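Local coordinates for V-type ATP synthase alpha chain (Nanoarchaeum equitans Kin4-M, PDB 5BN4), which is the A subunit of a V-type ATP synthase, combining a beta-barrel domain, a P-loop nucleotide-binding domain and a C-terminal helical domain, at residues W402-K407 with Y414-Y419; G203-D208 with E486-Q491; Y48-G53 with I99-D104. All coordinates share one frame; numbering follows the deposited sequence.

In the fold
Interactions 1 and 2 are neighbours, their centres about 11 Å apart, and both touch ANP. They are joined directly: Y414 O lies 2.8 Å from Q491 N, a probable hydrogen bond, and W402 CD2 packs 3.6 Å from L207 CD2. Y414 lies against the base and Q491 meets its amino group, so the two contacts together border the adenine end of the nucleotide pocket. Interaction 3 stands apart. Its centre is about 39 Å from that of interaction 1 and about 43 Å from that of interaction 2, on the opposite side of the chain's centre from the latter, with nearest atoms about 26 and 29 Å away. It belongs to the N-terminal part of the chain.

Interaction 1 (W402-K407 with Y414-Y419); sequences WALDSK and YPAINY. With ANP (phosphoaminophosphonic acid-adenylate ester), chain C.
L404 and I417 face each other as the non-hydrogen-bonded pair of a single antiparallel bridge, with L404 CA 4.5 Å from I417 CA. Backbone hydrogen bonds flank the pair. N418 N donates to A403 O (2.8 Å, 161° at the hydrogen). D405 N donates to A416 O; the modelled 2.5 Å between these two atoms is very short, so its exact value is doubtful at 2.7 Å resolution. A CA-H...O contact between I417 CA and A403 O, 3.3 Å long, adds to the pairing.

The apolar contacts centre on I417 CD1. It approaches L404 CD2 at 3.7 Å and also meets W402 CB at 3.9 Å, so this one methyl touches both W402 and L404. L404 further touches V221 and S227, the latter in the presumed P-loop, while the W402 indole binds F211 O through NE1.

The polar side chains D405 and N418 leave their backbones on the same side of the bridge. With CG anti to the backbone N (chi1 -169° in both), each points toward the other segment, and the two cross obliquely: N418 ND2 lies 3.7 Å from D405 CG with the amide and carboxylate planes 82° apart. Their polar oxygens serve other partners: D405 OD2 caps L408 N weakly at the start of helix 406-410, and N418 OD1 accepts from I421 N.

Y414 turns to the nucleotide. ANP N9 sits 3.6 Å above the centre of its ring, and the ribose oxygen lies near the phenol end.

Chemically, then, backbone bonding sets the alignment of this single bridge, L404 and I417 meet through buried methyl groups, and the cis peptide bond before P415 separates the bridge from the ring that lies against the base at its N9 side.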
# COMPACT_ATOMS: atom_id res chain seq x y z
N TRP A 402 -17.51 1.30 20.95
CA TRP A 402 -17.90 -0.07 21.24
C TRP A 402 -17.44 -0.97 20.10
O TRP A 402 -18.23 -1.38 19.25
CB TRP A 402 -19.41 -0.16 21.42
CG TRP A 402 -19.90 0.60 22.61
CD1 TRP A 402 -19.16 0.98 23.69
CD2 TRP A 402 -21.23 1.07 22.84
NE1 TRP A 402 -19.95 1.66 24.59
CE2 TRP A 402 -21.23 1.73 24.09
CE3 TRP A 402 -22.42 1.00 22.12
CZ2 TRP A 402 -22.37 2.32 24.63
CZ3 TRP A 402 -23.56 1.58 22.66
CH2 TRP A 402 -23.53 2.23 23.90
N ALA A 403 -16.15 -1.28 20.10
CA ALA A 403 -15.53 -2.00 19.00
C ALA A 403 -15.82 -3.50 19.04
O ALA A 403 -15.66 -4.13 20.08
CB ALA A 403 -14.03 -1.76 18.99
N LEU A 404 -16.23 -4.05 17.91
CA LEU A 404 -16.49 -5.48 17.81
C LEU A 404 -15.27 -6.22 17.26
O LEU A 404 -14.68 -5.81 16.26
CB LEU A 404 -17.73 -5.75 16.95
CG LEU A 404 -19.05 -5.32 17.58
CD1 LEU A 404 -20.21 -5.55 16.63
CD2 LEU A 404 -19.29 -6.05 18.89
N ASP A 405 -14.91 -7.32 17.91
CA ASP A 405 -13.68 -8.04 17.59
C ASP A 405 -13.93 -9.24 16.69
O ASP A 405 -14.81 -10.06 16.95
CB ASP A 405 -12.97 -8.48 18.87
CG ASP A 405 -11.57 -9.00 18.62
OD1 ASP A 405 -10.93 -8.51 17.66
OD2 ASP A 405 -11.11 -9.88 19.37
N SER A 406 -13.14 -9.34 15.62
CA SER A 406 -13.24 -10.44 14.68
C SER A 406 -12.85 -11.76 15.34
O SER A 406 -13.40 -12.81 15.03
CB SER A 406 -12.36 -10.19 13.46
OG SER A 406 -12.56 -11.18 12.47
N LYS A 407 -11.89 -11.69 16.26
CA LYS A 407 -11.41 -12.87 16.97
C LYS A 407 -12.46 -13.41 17.93
O LYS A 407 -12.64 -14.63 18.04
CB LYS A 407 -10.13 -12.53 17.74
CG LYS A 407 -9.50 -13.71 18.46
CD LYS A 407 -8.63 -13.23 19.62
CE LYS A 407 -7.79 -14.35 20.19
NZ LYS A 407 -6.71 -14.77 19.26
N TYR A 414 -20.22 -13.58 22.11
CA TYR A 414 -21.11 -12.47 21.83
C TYR A 414 -21.64 -11.82 23.10
O TYR A 414 -22.05 -12.52 24.03
CB TYR A 414 -22.28 -12.94 20.96
CG TYR A 414 -21.88 -13.53 19.64
CD1 TYR A 414 -21.21 -12.77 18.69
CD2 TYR A 414 -22.18 -14.85 19.32
CE1 TYR A 414 -20.84 -13.31 17.47
CE2 TYR A 414 -21.82 -15.40 18.11
CZ TYR A 414 -21.15 -14.62 17.18
OH TYR A 414 -20.79 -15.16 15.97
N PRO A 415 -21.64 -10.48 23.15
CA PRO A 415 -21.15 -9.56 22.11
C PRO A 415 -19.63 -9.57 21.97
O PRO A 415 -18.92 -9.67 22.97
CB PRO A 415 -21.63 -8.19 22.60
CG PRO A 415 -22.73 -8.48 23.56
CD PRO A 415 -22.33 -9.75 24.23
N ALA A 416 -19.15 -9.46 20.74
CA ALA A 416 -17.72 -9.52 20.46
C ALA A 416 -17.01 -8.20 20.77
O ALA A 416 -16.13 -7.78 20.02
CB ALA A 416 -17.48 -9.92 19.01
N ILE A 417 -17.38 -7.57 21.87
CA ILE A 417 -16.78 -6.30 22.26
C ILE A 417 -15.33 -6.48 22.70
O ILE A 417 -15.05 -7.23 23.63
CB ILE A 417 -17.57 -5.62 23.40
CG1 ILE A 417 -18.93 -5.14 22.89
CG2 ILE A 417 -16.78 -4.45 23.97
CD1 ILE A 417 -18.85 -3.99 21.91
N ASN A 418 -14.42 -5.81 22.00
CA ASN A 418 -13.02 -5.81 22.40
C ASN A 418 -12.84 -4.94 23.64
O ASN A 418 -12.76 -3.72 23.53
CB ASN A 418 -12.14 -5.30 21.27
CG ASN A 418 -10.66 -5.53 21.53
OD1 ASN A 418 -10.06 -4.87 22.38
ND2 ASN A 418 -10.07 -6.47 20.80
N TYR A 419 -12.77 -5.57 24.80
CA TYR A 419 -12.70 -4.84 26.06
C TYR A 419 -11.39 -4.09 26.27
O TYR A 419 -11.26 -3.32 27.23
CB TYR A 419 -12.97 -5.79 27.24
CG TYR A 419 -12.24 -7.11 27.15
CD1 TYR A 419 -10.93 -7.23 27.59
CD2 TYR A 419 -12.85 -8.23 26.62
CE1 TYR A 419 -10.25 -8.43 27.51
CE2 TYR A 419 -12.19 -9.44 26.53
CZ TYR A 419 -10.88 -9.53 26.98
OH TYR A 419 -10.21 -10.73 26.91
PG ANP C . -24.85 -6.66 10.19
O1G ANP C . -26.01 -7.70 10.08
O2G ANP C . -25.46 -5.19 10.25
O3G ANP C . -23.92 -6.74 8.97
PB ANP C . -22.81 -7.99 11.62
O1B ANP C . -21.62 -7.38 12.41
O2B ANP C . -22.31 -8.32 10.19
N3B ANP C . -24.07 -6.87 11.62
PA ANP C . -24.73 -9.60 12.85
O1A ANP C . -25.16 -8.41 13.73
O2A ANP C . -25.74 -9.71 11.65
O3A ANP C . -23.23 -9.28 12.34
O5' ANP C . -24.66 -10.93 13.66
C5' ANP C . -23.82 -11.98 13.19
C4' ANP C . -24.02 -13.21 14.04
O4' ANP C . -23.64 -12.97 15.35
C3' ANP C . -25.48 -13.65 14.02
O3' ANP C . -25.65 -14.78 13.31
C2' ANP C . -25.85 -13.87 15.43
O2' ANP C . -26.35 -15.14 15.70
C1' ANP C . -24.56 -13.63 16.19
N9 ANP C . -24.75 -12.86 17.43
C8 ANP C . -24.48 -11.56 17.60
N7 ANP C . -24.76 -11.20 18.84
C5 ANP C . -25.22 -12.26 19.50
C6 ANP C . -25.67 -12.47 20.80
N6 ANP C . -25.68 -11.38 21.74
N1 ANP C . -26.08 -13.69 21.18
C2 ANP C . -26.08 -14.74 20.32
N3 ANP C . -25.65 -14.57 19.04
C4 ANP C . -25.22 -13.35 18.61

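Interaction 2 (G203-D208 with E486-Q491); sequences GTRVLD and EGFLQQ. With ANP (phosphoaminophosphonic acid-adenylate ester), chain C.
Q491 uses both ends of its side-chain amide to grip the turn leading into helix 205-210. Its OE1 accepts from R205 N (3.1 Å, 162°) in the carbonyl plane. Its NE2 gives a nearly straight 2.9 Å bond to G203 O, which lies in the Q491 amide plane, although the donor stands above the G203 carbonyl plane, off a lone pair. With CG anti to the backbone N and the chain extended beyond it, the amide is carried out to the turn.

R205 NH1 makes a weak 3.3 Å hydrogen bond to F488 O, and Q491 CD lies over one guanidinium face, toward its rim, the planes 41° apart. R205 CB forms a CH-pi contact, 4.2 Å from the F488 ring centroid and 22° off its normal.

In the next shell, a water accepts from V206 N and donates to L489 O and Q491 OE1. D498 forms a salt bridge with R205 NH2, and the D498 and S499 carbonyls also receive Q491 NE2. Q491 O accepts from ANP N6 (2.8 Å).

The end of helix 472-489 thus meets the start of helix 205-210, with F488 packed on T506 and M510 of helix 503-521 and L207 on helix 229-239.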
# COMPACT_ATOMS: atom_id res chain seq x y z
N GLY A 203 -29.77 -3.02 27.76
CA GLY A 203 -30.03 -4.29 28.41
C GLY A 203 -28.78 -5.13 28.48
O GLY A 203 -28.78 -6.23 29.03
N THR A 204 -27.69 -4.61 27.92
CA THR A 204 -26.45 -5.36 27.79
C THR A 204 -25.38 -4.93 28.79
O THR A 204 -25.03 -3.75 28.86
CB THR A 204 -25.90 -5.27 26.35
OG1 THR A 204 -26.86 -5.82 25.44
CG2 THR A 204 -24.59 -6.04 26.23
N ARG A 205 -24.86 -5.90 29.53
CA ARG A 205 -23.94 -5.65 30.65
C ARG A 205 -22.68 -4.89 30.27
O ARG A 205 -22.31 -3.93 30.94
CB ARG A 205 -23.56 -6.98 31.30
CG ARG A 205 -24.74 -7.88 31.59
CD ARG A 205 -24.32 -9.19 32.22
NE ARG A 205 -25.44 -10.12 32.25
CZ ARG A 205 -25.64 -11.08 31.35
NH1 ARG A 205 -24.78 -11.25 30.36
NH2 ARG A 205 -26.69 -11.88 31.46
N VAL A 206 -22.02 -5.34 29.21
CA VAL A 206 -20.75 -4.74 28.79
C VAL A 206 -20.92 -3.27 28.41
O VAL A 206 -19.99 -2.47 28.55
CB VAL A 206 -20.11 -5.53 27.62
CG1 VAL A 206 -20.98 -5.46 26.37
CG2 VAL A 206 -18.70 -5.03 27.33
N LEU A 207 -22.11 -2.90 27.96
CA LEU A 207 -22.38 -1.53 27.55
C LEU A 207 -22.93 -0.70 28.70
O LEU A 207 -23.01 0.52 28.60
CB LEU A 207 -23.37 -1.50 26.38
CG LEU A 207 -22.95 -2.25 25.11
CD1 LEU A 207 -23.91 -1.93 23.97
CD2 LEU A 207 -21.51 -1.92 24.73
N ASP A 208 -23.29 -1.36 29.80
CA ASP A 208 -23.84 -0.66 30.96
C ASP A 208 -22.80 -0.44 32.04
O ASP A 208 -22.84 0.55 32.77
CB ASP A 208 -25.04 -1.41 31.53
CG ASP A 208 -26.22 -1.44 30.58
OD1 ASP A 208 -26.28 -0.58 29.67
OD2 ASP A 208 -27.10 -2.32 30.75
N GLU A 486 -17.02 -15.53 30.03
CA GLU A 486 -18.13 -16.44 29.77
C GLU A 486 -19.34 -16.22 30.67
O GLU A 486 -20.44 -16.67 30.37
CB GLU A 486 -17.66 -17.90 29.90
CG GLU A 486 -16.63 -18.31 28.86
CD GLU A 486 -16.18 -19.75 29.04
OE1 GLU A 486 -16.75 -20.45 29.90
OE2 GLU A 486 -15.25 -20.17 28.32
N GLY A 487 -19.14 -15.51 31.78
CA GLY A 487 -20.20 -15.33 32.76
C GLY A 487 -20.84 -13.96 32.77
O GLY A 487 -22.03 -13.83 33.05
N PHE A 488 -20.05 -12.93 32.48
CA PHE A 488 -20.53 -11.55 32.58
C PHE A 488 -20.58 -10.83 31.24
O PHE A 488 -21.61 -10.29 30.85
CB PHE A 488 -19.67 -10.76 33.57
CG PHE A 488 -20.12 -9.34 33.77
CD1 PHE A 488 -21.22 -9.05 34.56
CD2 PHE A 488 -19.42 -8.29 33.18
CE1 PHE A 488 -21.63 -7.75 34.75
CE2 PHE A 488 -19.83 -6.99 33.37
CZ PHE A 488 -20.93 -6.71 34.15
N LEU A 489 -19.45 -10.84 30.53
CA LEU A 489 -19.34 -10.11 29.27
C LEU A 489 -20.22 -10.71 28.17
O LEU A 489 -20.89 -9.98 27.44
CB LEU A 489 -17.87 -10.06 28.82
CG LEU A 489 -16.93 -9.32 29.77
CD1 LEU A 489 -15.51 -9.31 29.23
CD2 LEU A 489 -17.43 -7.90 30.02
N GLN A 490 -20.21 -12.04 28.06
CA GLN A 490 -21.07 -12.72 27.09
C GLN A 490 -22.54 -12.61 27.49
O GLN A 490 -22.88 -12.68 28.67
CB GLN A 490 -20.67 -14.18 26.94
CG GLN A 490 -19.31 -14.40 26.31
CD GLN A 490 -19.01 -15.86 26.07
OE1 GLN A 490 -17.85 -16.25 25.91
NE2 GLN A 490 -20.05 -16.68 26.04
N GLN A 491 -23.40 -12.46 26.49
CA GLN A 491 -24.83 -12.32 26.73
C GLN A 491 -25.63 -12.81 25.53
O GLN A 491 -25.60 -12.19 24.46
CB GLN A 491 -25.17 -10.86 27.05
CG GLN A 491 -26.61 -10.64 27.48
CD GLN A 491 -26.84 -9.25 28.04
OE1 GLN A 491 -25.89 -8.52 28.35
NE2 GLN A 491 -28.11 -8.87 28.17
PG ANP C . -24.85 -6.66 10.19
O1G ANP C . -26.01 -7.70 10.08
O2G ANP C . -25.46 -5.19 10.25
O3G ANP C . -23.92 -6.74 8.97
PB ANP C . -22.81 -7.99 11.62
O1B ANP C . -21.62 -7.38 12.41
O2B ANP C . -22.31 -8.32 10.19
N3B ANP C . -24.07 -6.87 11.62
PA ANP C . -24.73 -9.60 12.85
O1A ANP C . -25.16 -8.41 13.73
O2A ANP C . -25.74 -9.71 11.65
O3A ANP C . -23.23 -9.28 12.34
O5' ANP C . -24.66 -10.93 13.66
C5' ANP C . -23.82 -11.98 13.19
C4' ANP C . -24.02 -13.21 14.04
O4' ANP C . -23.64 -12.97 15.35
C3' ANP C . -25.48 -13.65 14.02
O3' ANP C . -25.65 -14.78 13.31
C2' ANP C . -25.85 -13.87 15.43
O2' ANP C . -26.35 -15.14 15.70
C1' ANP C . -24.56 -13.63 16.19
N9 ANP C . -24.75 -12.86 17.43
C8 ANP C . -24.48 -11.56 17.60
N7 ANP C . -24.76 -11.20 18.84
C5 ANP C . -25.22 -12.26 19.50
C6 ANP C . -25.67 -12.47 20.80
N6 ANP C . -25.68 -11.38 21.74
N1 ANP C . -26.08 -13.69 21.18
C2 ANP C . -26.08 -14.74 20.32
N3 ANP C . -25.65 -14.57 19.04
C4 ANP C . -25.22 -13.35 18.61
O HOH W 1 -22.75 -8.13 27.94

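Interaction 3 (Y48-G53 with I99-D104); sequences YEDTNG and IPKGID
E49 meets K101 and G102 in a loop-to-loop contact near the surface, where the N-terminal beta-barrel domain touches the chain that follows helix 87-94. Residues 48-53 form part of the loop that follows strand 42-47 of the barrel, and residues 99-104 belong to the loop before strand 114-118. Neither segment has regular secondary structure, no hydrogen bond between them is clear, and the 216 Å² buried is modest, so the direct contact is mainly packing, with at most a weak, probable charge attraction.

The E49 carboxylate carries the buried part. Its chain bends at chi2 (99°), which brings E49 CD to 3.2 Å from G102 N, while E49 CG lies 4.1 Å from K101 CA. G102 adopts positive phi, turning its loop beside the carboxylate. The charge of E49 has its salt-bridge partner in R85, through OE2, and R85 NH1 gives a weak hydrogen bond to I103 O; this arginine therefore links both loops from outside.

The K101 chain, kinked at chi3 (50°), runs past D50 toward N52. K101 CE passes 3.9 Å from D50 O, and K101 NZ ends 3.6 Å from N52 O. Beyond salt-bridge range, D50 OD2 lies 4.6 Å from K101 NZ, so any attraction is probably long-range and weak. K101 also packs on L97 of the NEQ263 chain, and N52 on L18 of the same partner, placing the contact beside a subunit interface.

Within residues 48-53, D50 OD1 accepts a weak bond from N52 N, 3.4 Å and 165°, in the Asx-turn pattern.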
# COMPACT_ATOMS: atom_id res chain seq x y z
N TYR A 48 -33.92 10.49 -5.16
CA TYR A 48 -34.17 9.48 -4.14
C TYR A 48 -34.99 8.32 -4.69
O TYR A 48 -35.66 7.61 -3.95
CB TYR A 48 -34.86 10.11 -2.93
CG TYR A 48 -34.08 11.25 -2.32
CD1 TYR A 48 -33.03 11.01 -1.45
CD2 TYR A 48 -34.39 12.57 -2.63
CE1 TYR A 48 -32.31 12.05 -0.89
CE2 TYR A 48 -33.67 13.62 -2.08
CZ TYR A 48 -32.63 13.36 -1.21
OH TYR A 48 -31.92 14.39 -0.66
N GLU A 49 -34.92 8.15 -6.01
CA GLU A 49 -35.61 7.06 -6.69
C GLU A 49 -34.70 6.51 -7.78
O GLU A 49 -33.62 7.05 -8.02
CB GLU A 49 -36.92 7.56 -7.29
CG GLU A 49 -38.09 6.59 -7.15
CD GLU A 49 -39.01 6.95 -6.00
OE1 GLU A 49 -39.39 8.14 -5.88
OE2 GLU A 49 -39.36 6.04 -5.21
N ASP A 50 -35.12 5.44 -8.43
CA ASP A 50 -34.33 4.84 -9.50
C ASP A 50 -34.36 5.71 -10.76
O ASP A 50 -35.43 6.00 -11.30
CB ASP A 50 -34.82 3.43 -9.82
CG ASP A 50 -33.99 2.76 -10.91
OD1 ASP A 50 -32.77 3.01 -10.97
OD2 ASP A 50 -34.57 1.98 -11.70
N THR A 51 -33.19 6.11 -11.23
CA THR A 51 -33.09 7.01 -12.37
C THR A 51 -33.01 6.31 -13.71
O THR A 51 -32.93 6.96 -14.75
N ASN A 52 -33.03 4.98 -13.70
CA ASN A 52 -32.96 4.21 -14.93
C ASN A 52 -34.21 4.38 -15.79
O ASN A 52 -35.33 4.33 -15.29
CB ASN A 52 -32.74 2.72 -14.64
CG ASN A 52 -32.54 1.90 -15.90
OD1 ASN A 52 -31.94 2.37 -16.87
ND2 ASN A 52 -33.03 0.67 -15.89
N GLY A 53 -34.01 4.60 -17.09
CA GLY A 53 -35.12 4.75 -18.02
C GLY A 53 -35.56 6.19 -18.20
O GLY A 53 -36.60 6.45 -18.80
N ILE A 99 -41.50 -2.44 -4.13
CA ILE A 99 -41.62 -1.00 -3.92
C ILE A 99 -41.61 -0.26 -5.26
O ILE A 99 -40.64 -0.35 -6.01
CB ILE A 99 -40.50 -0.47 -3.01
CG1 ILE A 99 -40.53 -1.18 -1.66
CG2 ILE A 99 -40.64 1.04 -2.82
CD1 ILE A 99 -39.54 -0.63 -0.66
N PRO A 100 -42.70 0.46 -5.55
CA PRO A 100 -42.90 1.17 -6.82
C PRO A 100 -41.96 2.36 -6.99
O PRO A 100 -41.40 2.87 -6.02
CB PRO A 100 -44.34 1.67 -6.72
CG PRO A 100 -44.98 0.81 -5.68
CD PRO A 100 -43.90 0.53 -4.69
N LYS A 101 -41.80 2.80 -8.24
CA LYS A 101 -41.01 3.99 -8.54
C LYS A 101 -41.88 5.24 -8.54
O LYS A 101 -42.71 5.44 -9.43
CB LYS A 101 -40.35 3.85 -9.91
CG LYS A 101 -39.22 2.84 -9.98
CD LYS A 101 -38.84 2.55 -11.42
CE LYS A 101 -38.60 3.83 -12.20
NZ LYS A 101 -38.39 3.57 -13.65
N GLY A 102 -41.70 6.08 -7.52
CA GLY A 102 -42.38 7.36 -7.47
C GLY A 102 -43.78 7.30 -6.90
O GLY A 102 -44.66 8.05 -7.33
N ILE A 103 -44.00 6.41 -5.94
CA ILE A 103 -45.27 6.37 -5.23
C ILE A 103 -45.37 7.57 -4.29
O ILE A 103 -44.39 7.97 -3.68
CB ILE A 103 -45.46 5.04 -4.46
CG1 ILE A 103 -46.88 4.93 -3.91
CG2 ILE A 103 -44.42 4.90 -3.35
CD1 ILE A 103 -47.18 3.60 -3.25
N ASP A 104 -46.56 8.16 -4.21
CA ASP A 104 -46.74 9.37 -3.42
C ASP A 104 -47.82 9.19 -2.35
O ASP A 104 -49.01 9.33 -2.63
CB ASP A 104 -47.09 10.55 -4.33
CG ASP A 104 -46.64 11.88 -3.75
OD1 ASP A 104 -46.48 11.97 -2.51
OD2 ASP A 104 -46.45 12.84 -4.53